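Local coordinates for RimK-related lysine biosynthesis protein (Thermococcus kodakarensis, PDB 5K2M) that probably works as an ATP- and magnesium-dependent ligase of amino-acid biosynthesis, a LysX-type member of the RimK family with an ATP-grasp fold, at residues 51-56 with 75-80; 81-86 with 158-163; 174-179 with 216-221. One frame throughout, in Å; residues are numbered along the deposited sequence.

How the contacts relate
From the N terminus, contact 1 comes first and closes the shortest loop: 18 residues, including strand 70-71, separate the helix turn at 51-56 from helix 74-80. Contact 2 starts at the next residue, just ahead of helix 83-90, and spans 71 residues to reach strand 159-163 of a four-stranded antiparallel sheet. Contact 3 follows, returning over 36 residues from strand 170-177 to the end of helix 208-219. The three are in series; none nests or crosses. They still touch: Phe78 packs on Phe85, and Phe221 of contact 3 reaches Leu76 and Ala86. The N-terminal parallel-sheet region is thereby tied to the two antiparallel sheets, both of which contribute to the ADP site.

Contact 1: 51-56 with 75-80; sequences VSHFKA and RLIFEA
Where the first turn of helix 53-65 faces helix 74-80, His53 and Ile77 make most of a small, buried helix-helix contact. Helix 53-65 is the connection of a beta-alpha-beta crossover, leaving strand 45-49 and leading to the parallel strand 70-71. The imidazole does the reaching: with CG anti to the backbone N (chi1 166°), the ring is carried across to the other helix and presents its edge. His53 CE1 lies 3.1 Å from Ile77 O, which sits in the ring plane, a close C-H to carbonyl approach. The same carbon meets the branch methyl of Ile77, CE1 to CG2 being 3.5 Å, the two side chains running antiparallel alongside each other. The remaining arm of the isoleucine ends against backbone, Ile77 CD1 lying 4.0 Å from Ala56 O.

A water links the two helices. It stands in the plane of the imidazole, 2.6 Å from His53 NE2, and donates to Phe78 O at 2.9 Å, so two successive carbonyls of helix 74-80 face the histidine edge. On its own helix, His53 CD2 rides 3.9 Å above the centre of the Phe54 ring. These neighbours together limit how the imidazole can turn. The turn that carries it is capped by Ser52, whose OG accepts from Lys55 N at 3.1 Å in a nearly straight bond (169°).

Just beyond, Ser52 and His53 meet the chain of another protein, and the side chain of His53 is about 9 Å from a bound magnesium ion. Ile77 packs further along helix 53-65 on Leu57 and Ala60, while on another side of helix 74-80 Leu76 and Ala80 rest on Leu226 of strand 225-233.

Contact 2: 81-86 with 158-163; sequences GDKLFA and IHYFQE. With ADP (adenosine-5'-diphosphate), chain O.
Lys83 CB sits over one face of the Tyr160 ring in a CH-pi contact, 4.0 Å from the centroid and 15° off the normal. Beyond it the lysine bends at chi2 (-63°), which swings the chain off the tyrosine, runs extended through chi3 and bends again at chi4 (-65°), turning NZ to the phosphate. CE comes 3.5 Å from ADP O2A, and NZ ends on the beta phosphate, 2.7 Å from ADP O3B, with a weak second bond to the bridging O3A; Glu241 OE2, from a magnesium ligand, takes the same amine. This is the nucleotide cleft of the ATP-grasp fold: helix 83-90 supplies the phosphate-binding lysine and strand 159-163 the adenine end. Gln162 OE1 accepts from ADP N6 at 3.0 Å, also receiving Lys122 NZ, while Glu163 O takes the same amino group at 3.0 Å. Next to Lys83, Leu84 forks, CD1 meeting the Tyr160 ring near its plane and CD2 lying 3.9 Å from Ile158 CG2. Were Tyr160 replaced by an alanine, Lys83 CB and Leu84 CD1 would probably lose the ring they lean on, leaving the lysine stem freer to turn. Asp82 caps the helix, its OD2 accepting Phe85 N; OD1 bonds Tyr58 OH of the second subunit.

Contact 3: 174-179 with 216-221; sequences SYVIGG and KAWEAF
Phe221 N donates to Trp218 O at 3.0 Å, in the segment whose indole projects onto Val176 and onto Gly178 and Gly179. A chi1 of 180° sends the side chain off the helix toward the strand, CG opposite the backbone N, and one face of the indole lies along it. Val176 CG1 presses on the five-membered ring, 3.3 Å from Trp218 CG, a tight fit. Farther along the same face, Gly179 covers the six-membered ring: its CA stands 3.7 Å from the centroid, only 4° off the normal, a CH-pi contact, and its N is 3.3 Å from Trp218 CZ2.

Gly178 and Gly179 form the type I' turn of the hairpin joining strand 170-177 to strand 180-188, in the large antiparallel sheet of the ATP-grasp domain; helix 208-219 packs against that sheet here. The backbone itself calls for glycine at Gly179, since at these angles a CB would run into the carbonyl O of the residue before. The indole nitrogen is satisfied elsewhere, NE1 bonding to Gly224 O, just ahead of strand 225-233, whose Leu226 pairs with Val176 through the backbone. On another side of the helical segment, Ala217, Ala220 and Phe221 all rest on Leu90 of helix 83-90.

Contact 1: 51-56 with 75-80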
loop_
_atom_site.group_PDB
_atom_site.type_symbol
_atom_site.label_atom_id
_atom_site.label_comp_id
_atom_site.label_asym_id
_atom_site.label_seq_id
_atom_site.Cartn_x
_atom_site.Cartn_y
_atom_site.Cartn_z
ATOM N N VAL A 51 16.443 14.591 -38.143
ATOM C CA VAL A 51 16.932 15.974 -38.326
ATOM C C VAL A 51 17.104 16.720 -36.988
ATOM O O VAL A 51 18.020 17.528 -36.826
ATOM C CB VAL A 51 16.029 16.785 -39.282
ATOM C CG1 VAL A 51 16.525 18.214 -39.418
ATOM C CG2 VAL A 51 16.022 16.141 -40.655
ATOM N N SER A 52 16.227 16.446 -36.029
ATOM C CA SER A 52 16.345 17.041 -34.715
ATOM C C SER A 52 17.477 16.354 -33.951
ATOM O O SER A 52 17.489 15.123 -33.799
ATOM C CB SER A 52 15.029 16.915 -33.941
ATOM O OG SER A 52 15.235 17.091 -32.560
ATOM N N HIS A 53 18.413 17.162 -33.465
ATOM C CA HIS A 53 19.535 16.656 -32.702
ATOM C C HIS A 53 19.092 15.902 -31.440
ATOM O O HIS A 53 19.644 14.853 -31.104
ATOM C CB HIS A 53 20.471 17.799 -32.303
ATOM C CG HIS A 53 21.458 17.410 -31.249
ATOM N ND1 HIS A 53 22.473 16.513 -31.486
ATOM C CD2 HIS A 53 21.558 17.758 -29.943
ATOM C CE1 HIS A 53 23.171 16.340 -30.377
ATOM N NE2 HIS A 53 22.635 17.085 -29.427
ATOM N N PHE A 54 18.106 16.460 -30.753
ATOM C CA PHE A 54 17.602 15.882 -29.525
ATOM C C PHE A 54 16.794 14.626 -29.762
ATOM O O PHE A 54 16.911 13.683 -29.002
ATOM C CB PHE A 54 16.852 16.932 -28.695
ATOM C CG PHE A 54 17.770 17.924 -28.052
ATOM C CD1 PHE A 54 18.650 17.512 -27.056
ATOM C CD2 PHE A 54 17.820 19.240 -28.480
ATOM C CE1 PHE A 54 19.539 18.410 -26.474
ATOM C CE2 PHE A 54 18.699 20.146 -27.902
ATOM C CZ PHE A 54 19.562 19.730 -26.899
ATOM N N LYS A 55 16.017 14.575 -30.840
ATOM C CA LYS A 55 15.345 13.332 -31.201
ATOM C C LYS A 55 16.340 12.269 -31.616
ATOM O O LYS A 55 16.173 11.132 -31.245
ATOM C CB LYS A 55 14.303 13.531 -32.291
ATOM C CG LYS A 55 13.126 14.312 -31.767
ATOM C CD LYS A 55 12.024 14.439 -32.783
ATOM C CE LYS A 55 10.923 15.322 -32.219
ATOM N NZ LYS A 55 9.675 15.093 -32.969
ATOM N N ALA A 56 17.389 12.630 -32.338
ATOM C CA ALA A 56 18.449 11.660 -32.632
ATOM C C ALA A 56 19.041 11.058 -31.341
ATOM O O ALA A 56 19.129 9.853 -31.207
ATOM C CB ALA A 56 19.540 12.305 -33.475
ATOM N N ARG A 75 25.944 8.400 -26.504
ATOM C CA ARG A 75 27.070 9.113 -25.918
ATOM C C ARG A 75 27.753 10.045 -26.942
ATOM O O ARG A 75 27.998 11.207 -26.655
ATOM C CB ARG A 75 28.068 8.112 -25.307
ATOM C CG ARG A 75 29.333 8.727 -24.719
ATOM C CD ARG A 75 30.499 8.653 -25.706
ATOM N NE ARG A 75 31.627 9.528 -25.360
ATOM C CZ ARG A 75 32.776 9.599 -26.038
ATOM N NH1 ARG A 75 32.981 8.847 -27.118
ATOM N NH2 ARG A 75 33.732 10.429 -25.631
ATOM N N LEU A 76 28.057 9.554 -28.133
ATOM C CA LEU A 76 28.719 10.398 -29.132
ATOM C C LEU A 76 27.822 11.535 -29.619
ATOM O O LEU A 76 28.267 12.692 -29.732
ATOM C CB LEU A 76 29.236 9.571 -30.317
ATOM C CG LEU A 76 30.095 10.365 -31.309
ATOM C CD1 LEU A 76 31.265 11.053 -30.621
ATOM C CD2 LEU A 76 30.614 9.440 -32.376
ATOM N N ILE A 77 26.553 11.233 -29.875
ATOM C CA ILE A 77 25.612 12.265 -30.283
ATOM C C ILE A 77 25.534 13.381 -29.228
ATOM O O ILE A 77 25.558 14.559 -29.569
ATOM C CB ILE A 77 24.205 11.696 -30.551
ATOM C CG1 ILE A 77 24.208 10.843 -31.831
ATOM C CG2 ILE A 77 23.184 12.827 -30.677
ATOM C CD1 ILE A 77 23.119 9.788 -31.859
ATOM N N PHE A 78 25.477 13.015 -27.952
ATOM C CA PHE A 78 25.445 14.028 -26.908
ATOM C C PHE A 78 26.741 14.836 -26.836
ATOM O O PHE A 78 26.705 16.051 -26.817
ATOM C CB PHE A 78 25.170 13.431 -25.520
ATOM C CG PHE A 78 25.361 14.433 -24.419
ATOM C CD1 PHE A 78 24.592 15.598 -24.398
ATOM C CD2 PHE A 78 26.369 14.280 -23.478
ATOM C CE1 PHE A 78 24.786 16.561 -23.416
ATOM C CE2 PHE A 78 26.556 15.224 -22.485
ATOM C CZ PHE A 78 25.771 16.368 -22.455
ATOM N N GLU A 79 27.885 14.162 -26.776
ATOM C CA GLU A 79 29.136 14.882 -26.579
ATOM C C GLU A 79 29.578 15.645 -27.810
ATOM O O GLU A 79 29.890 16.836 -27.717
ATOM C CB GLU A 79 30.239 13.960 -26.074
ATOM C CG GLU A 79 29.901 13.390 -24.713
ATOM C CD GLU A 79 31.070 13.356 -23.746
ATOM O OE1 GLU A 79 32.129 13.978 -24.011
ATOM O OE2 GLU A 79 30.905 12.691 -22.701
ATOM N N ALA A 80 29.592 14.986 -28.960
ATOM C CA ALA A 80 29.949 15.673 -30.208
ATOM C C ALA A 80 28.960 16.795 -30.556
ATOM O O ALA A 80 29.363 17.858 -31.032
ATOM C CB ALA A 80 30.055 14.679 -31.360
HETATM O O HOH W 1 24.148 17.244 -27.359
#

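Contact 2: 81-86 with 158-163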
loop_
_atom_site.group_PDB
_atom_site.type_symbol
_atom_site.label_atom_id
_atom_site.label_comp_id
_atom_site.label_asym_id
_atom_site.label_seq_id
_atom_site.Cartn_x
_atom_site.Cartn_y
_atom_site.Cartn_z
ATOM N N GLY A 81 27.672 16.572 -30.289
ATOM C CA GLY A 81 26.625 17.539 -30.655
ATOM C C GLY A 81 26.535 18.792 -29.793
ATOM O O GLY A 81 25.764 19.692 -30.092
ATOM N N ASP A 82 27.299 18.842 -28.712
ATOM C CA ASP A 82 27.303 19.980 -27.821
ATOM C C ASP A 82 28.614 20.720 -27.983
ATOM O O ASP A 82 29.675 20.125 -27.794
ATOM C CB ASP A 82 27.143 19.513 -26.369
ATOM C CG ASP A 82 26.971 20.667 -25.423
ATOM O OD1 ASP A 82 25.817 21.088 -25.248
ATOM O OD2 ASP A 82 27.983 21.206 -24.924
ATOM N N LYS A 83 28.562 22.005 -28.326
ATOM C CA LYS A 83 29.792 22.751 -28.582
ATOM C C LYS A 83 30.742 22.660 -27.397
ATOM O O LYS A 83 31.933 22.468 -27.577
ATOM C CB LYS A 83 29.506 24.225 -28.902
ATOM C CG LYS A 83 28.754 24.481 -30.200
ATOM C CD LYS A 83 29.562 24.030 -31.399
ATOM C CE LYS A 83 29.073 24.672 -32.693
ATOM N NZ LYS A 83 27.689 24.255 -33.059
ATOM N N LEU A 84 30.204 22.756 -26.185
ATOM C CA LEU A 84 31.032 22.863 -24.992
ATOM C C LEU A 84 31.605 21.520 -24.588
ATOM O O LEU A 84 32.793 21.418 -24.346
ATOM C CB LEU A 84 30.239 23.494 -23.841
ATOM C CG LEU A 84 30.959 23.816 -22.536
ATOM C CD1 LEU A 84 32.353 24.377 -22.771
ATOM C CD2 LEU A 84 30.161 24.820 -21.727
ATOM N N PHE A 85 30.770 20.491 -24.515
ATOM C CA PHE A 85 31.262 19.134 -24.217
ATOM C C PHE A 85 32.273 18.697 -25.286
ATOM O O PHE A 85 33.305 18.090 -24.965
ATOM C CB PHE A 85 30.121 18.110 -24.129
ATOM C CG PHE A 85 29.441 18.039 -22.788
ATOM C CD1 PHE A 85 28.611 19.067 -22.344
ATOM C CD2 PHE A 85 29.592 16.908 -21.978
ATOM C CE1 PHE A 85 27.956 18.987 -21.117
ATOM C CE2 PHE A 85 28.956 16.823 -20.742
ATOM C CZ PHE A 85 28.134 17.865 -20.314
ATOM N N ALA A 86 32.011 19.036 -26.546
ATOM C CA ALA A 86 32.947 18.674 -27.617
ATOM C C ALA A 86 34.300 19.377 -27.514
ATOM O O ALA A 86 35.335 18.708 -27.669
ATOM C CB ALA A 86 32.342 18.878 -28.992
ATOM N N ILE A 158 23.669 28.773 -21.151
ATOM C CA ILE A 158 25.057 28.327 -21.150
ATOM C C ILE A 158 25.764 29.156 -22.222
ATOM O O ILE A 158 25.473 29.032 -23.422
ATOM C CB ILE A 158 25.173 26.825 -21.466
ATOM C CG1 ILE A 158 24.190 26.016 -20.613
ATOM C CG2 ILE A 158 26.601 26.345 -21.257
ATOM C CD1 ILE A 158 24.306 26.224 -19.118
ATOM N N HIS A 159 26.683 30.007 -21.787
ATOM C CA HIS A 159 27.291 31.003 -22.666
ATOM C C HIS A 159 28.659 30.573 -23.144
ATOM O O HIS A 159 29.616 30.562 -22.367
ATOM C CB HIS A 159 27.381 32.336 -21.948
ATOM C CG HIS A 159 26.053 32.874 -21.546
ATOM N ND1 HIS A 159 25.200 33.482 -22.439
ATOM C CD2 HIS A 159 25.409 32.858 -20.359
ATOM C CE1 HIS A 159 24.092 33.833 -21.813
ATOM N NE2 HIS A 159 24.199 33.477 -20.548
ATOM N N TYR A 160 28.735 30.238 -24.434
ATOM C CA TYR A 160 29.932 29.703 -25.066
ATOM C C TYR A 160 30.401 30.664 -26.135
ATOM O O TYR A 160 29.606 31.106 -26.993
ATOM C CB TYR A 160 29.611 28.339 -25.688
ATOM C CG TYR A 160 30.725 27.719 -26.498
ATOM C CD1 TYR A 160 31.689 26.927 -25.903
ATOM C CD2 TYR A 160 30.806 27.930 -27.870
ATOM C CE1 TYR A 160 32.704 26.347 -26.652
ATOM C CE2 TYR A 160 31.814 27.367 -28.629
ATOM C CZ TYR A 160 32.750 26.563 -28.023
ATOM O OH TYR A 160 33.742 26.004 -28.792
ATOM N N PHE A 161 31.695 30.979 -26.088
ATOM C CA PHE A 161 32.289 32.002 -26.945
ATOM C C PHE A 161 33.635 31.529 -27.488
ATOM O O PHE A 161 34.326 30.776 -26.837
ATOM C CB PHE A 161 32.574 33.274 -26.141
ATOM C CG PHE A 161 31.363 33.956 -25.593
ATOM C CD1 PHE A 161 30.660 34.872 -26.359
ATOM C CD2 PHE A 161 30.953 33.731 -24.290
ATOM C CE1 PHE A 161 29.562 35.541 -25.840
ATOM C CE2 PHE A 161 29.848 34.391 -23.772
ATOM C CZ PHE A 161 29.155 35.296 -24.549
ATOM N N GLN A 162 33.993 31.995 -28.676
ATOM C CA GLN A 162 35.333 31.820 -29.223
ATOM C C GLN A 162 35.896 33.164 -29.644
ATOM O O GLN A 162 35.148 34.101 -29.880
ATOM C CB GLN A 162 35.301 30.930 -30.462
ATOM C CG GLN A 162 34.980 29.472 -30.207
ATOM C CD GLN A 162 34.873 28.690 -31.506
ATOM O OE1 GLN A 162 34.296 29.168 -32.467
ATOM N NE2 GLN A 162 35.425 27.489 -31.534
ATOM N N GLU A 163 37.215 33.255 -29.723
ATOM C CA GLU A 163 37.861 34.333 -30.469
ATOM C C GLU A 163 37.352 34.319 -31.906
ATOM O O GLU A 163 37.120 33.249 -32.467
ATOM C CB GLU A 163 39.386 34.154 -30.479
ATOM C CG GLU A 163 39.868 32.926 -31.240
ATOM C CD GLU A 163 41.375 32.739 -31.200
ATOM O OE1 GLU A 163 42.107 33.726 -31.026
ATOM O OE2 GLU A 163 41.836 31.590 -31.327
HETATM P PB ADP O . 27.283 25.234 -36.501
HETATM O O1B ADP O . 27.821 24.986 -37.884
HETATM O O2B ADP O . 26.061 26.119 -36.461
HETATM O O3B ADP O . 27.093 24.005 -35.648
HETATM P PA ADP O . 29.910 26.416 -36.204
HETATM O O1A ADP O . 30.420 25.337 -37.139
HETATM O O2A ADP O . 30.733 26.654 -34.979
HETATM O O3A ADP O . 28.391 26.148 -35.754
HETATM O "O5'" ADP O . 29.790 27.802 -37.000
HETATM C "C5'" ADP O . 29.241 27.865 -38.297
HETATM C "C4'" ADP O . 30.198 28.591 -39.227
HETATM O "O4'" ADP O . 30.416 29.921 -38.744
HETATM C "C3'" ADP O . 31.571 27.952 -39.365
HETATM O "O3'" ADP O . 31.604 26.976 -40.418
HETATM C "C2'" ADP O . 32.436 29.161 -39.669
HETATM O "O2'" ADP O . 32.387 29.520 -41.049
HETATM C "C1'" ADP O . 31.783 30.283 -38.899
HETATM N N9 ADP O . 32.403 30.419 -37.573
HETATM C C8 ADP O . 32.008 29.806 -36.437
HETATM N N7 ADP O . 32.801 30.128 -35.399
HETATM C C5 ADP O . 33.739 30.960 -35.886
HETATM C C6 ADP O . 34.876 31.694 -35.332
HETATM N N6 ADP O . 35.185 31.588 -34.022
HETATM N N1 ADP O . 35.590 32.463 -36.178
HETATM C C2 ADP O . 35.295 32.574 -37.481
HETATM N N3 ADP O . 34.276 31.940 -38.060
HETATM C C4 ADP O . 33.477 31.142 -37.321
#

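Contact 3: 174-179 with 216-221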
loop_
_atom_site.group_PDB
_atom_site.type_symbol
_atom_site.label_atom_id
_atom_site.label_comp_id
_atom_site.label_asym_id
_atom_site.label_seq_id
_atom_site.Cartn_x
_atom_site.Cartn_y
_atom_site.Cartn_z
ATOM N N SER A 174 35.631 18.169 -43.072
ATOM C CA SER A 174 36.162 16.838 -43.334
ATOM C C SER A 174 35.311 15.759 -42.675
ATOM O O SER A 174 34.474 16.047 -41.814
ATOM C CB SER A 174 37.611 16.728 -42.856
ATOM O OG SER A 174 37.694 16.885 -41.451
ATOM N N TYR A 175 35.530 14.516 -43.093
ATOM C CA TYR A 175 34.731 13.388 -42.644
ATOM C C TYR A 175 35.650 12.257 -42.233
ATOM O O TYR A 175 36.571 11.919 -42.969
ATOM C CB TYR A 175 33.799 12.939 -43.765
ATOM C CG TYR A 175 32.792 13.985 -44.163
ATOM C CD1 TYR A 175 33.121 14.991 -45.076
ATOM C CD2 TYR A 175 31.512 13.977 -43.622
ATOM C CE1 TYR A 175 32.198 15.958 -45.436
ATOM C CE2 TYR A 175 30.582 14.941 -43.973
ATOM C CZ TYR A 175 30.927 15.926 -44.873
ATOM O OH TYR A 175 29.994 16.865 -45.207
ATOM N N VAL A 176 35.405 11.709 -41.045
ATOM C CA VAL A 176 36.123 10.573 -40.519
ATOM C C VAL A 176 35.109 9.596 -39.956
ATOM O O VAL A 176 34.305 9.936 -39.075
ATOM C CB VAL A 176 37.116 10.967 -39.412
ATOM C CG1 VAL A 176 37.841 9.738 -38.865
ATOM C CG2 VAL A 176 38.137 11.960 -39.947
ATOM N N ILE A 177 35.164 8.374 -40.477
ATOM C CA ILE A 177 34.205 7.328 -40.157
ATOM C C ILE A 177 34.993 6.124 -39.653
ATOM O O ILE A 177 35.774 5.545 -40.396
ATOM C CB ILE A 177 33.352 6.977 -41.387
ATOM C CG1 ILE A 177 32.515 8.208 -41.770
ATOM C CG2 ILE A 177 32.473 5.764 -41.095
ATOM C CD1 ILE A 177 31.542 8.029 -42.923
ATOM N N GLY A 178 34.821 5.799 -38.371
ATOM C CA GLY A 178 35.504 4.665 -37.747
ATOM C C GLY A 178 37.022 4.763 -37.742
ATOM O O GLY A 178 37.705 3.745 -37.724
ATOM N N GLY A 179 37.550 5.987 -37.758
ATOM C CA GLY A 179 38.995 6.209 -37.792
ATOM C C GLY A 179 39.550 6.444 -39.185
ATOM O O GLY A 179 40.700 6.835 -39.336
ATOM N N LYS A 216 42.969 12.863 -35.873
ATOM C CA LYS A 216 43.265 13.140 -34.462
ATOM C C LYS A 216 42.050 13.696 -33.724
ATOM O O LYS A 216 41.799 13.330 -32.581
ATOM C CB LYS A 216 44.444 14.109 -34.322
ATOM C CG LYS A 216 45.818 13.453 -34.381
ATOM C CD LYS A 216 46.902 14.515 -34.522
ATOM C CE LYS A 216 48.297 13.980 -34.226
ATOM N NZ LYS A 216 48.563 13.945 -32.757
ATOM N N ALA A 217 41.302 14.579 -34.379
ATOM C CA ALA A 217 40.064 15.097 -33.807
ATOM C C ALA A 217 39.079 13.959 -33.559
ATOM O O ALA A 217 38.439 13.900 -32.511
ATOM C CB ALA A 217 39.445 16.137 -34.727
ATOM N N TRP A 218 38.954 13.056 -34.530
ATOM C CA TRP A 218 38.091 11.888 -34.374
ATOM C C TRP A 218 38.537 10.995 -33.211
ATOM O O TRP A 218 37.695 10.443 -32.499
ATOM C CB TRP A 218 38.057 11.072 -35.672
ATOM C CG TRP A 218 37.195 9.843 -35.589
ATOM C CD1 TRP A 218 35.923 9.721 -36.030
ATOM C CD2 TRP A 218 37.549 8.571 -35.030
ATOM N NE1 TRP A 218 35.456 8.458 -35.788
ATOM C CE2 TRP A 218 36.428 7.736 -35.156
ATOM C CE3 TRP A 218 38.703 8.061 -34.425
ATOM C CZ2 TRP A 218 36.423 6.405 -34.712
ATOM C CZ3 TRP A 218 38.697 6.740 -33.983
ATOM C CH2 TRP A 218 37.563 5.930 -34.134
ATOM N N GLU A 219 39.858 10.843 -33.044
ATOM C CA GLU A 219 40.442 10.003 -31.982
ATOM C C GLU A 219 40.206 10.576 -30.581
ATOM O O GLU A 219 40.173 9.834 -29.605
ATOM C CB GLU A 219 41.944 9.742 -32.244
ATOM C CG GLU A 219 42.143 8.716 -33.355
ATOM C CD GLU A 219 43.567 8.557 -33.870
ATOM O OE1 GLU A 219 44.466 9.363 -33.545
ATOM O OE2 GLU A 219 43.773 7.601 -34.645
ATOM N N ALA A 220 40.014 11.884 -30.488
ATOM C CA ALA A 220 39.536 12.485 -29.243
ATOM C C ALA A 220 38.209 11.877 -28.760
ATOM O O ALA A 220 37.954 11.834 -27.563
ATOM C CB ALA A 220 39.383 13.990 -29.403
ATOM N N PHE A 221 37.373 11.427 -29.698
ATOM C CA PHE A 221 36.103 10.790 -29.393
ATOM C C PHE A 221 36.184 9.263 -29.414
ATOM O O PHE A 221 35.592 8.608 -28.558
ATOM C CB PHE A 221 35.017 11.331 -30.341
ATOM C CG PHE A 221 34.752 12.791 -30.124
ATOM C CD1 PHE A 221 33.856 13.205 -29.148
ATOM C CD2 PHE A 221 35.485 13.751 -30.808
ATOM C CE1 PHE A 221 33.652 14.552 -28.891
ATOM C CE2 PHE A 221 35.284 15.096 -30.560
ATOM C CZ PHE A 221 34.355 15.498 -29.603
#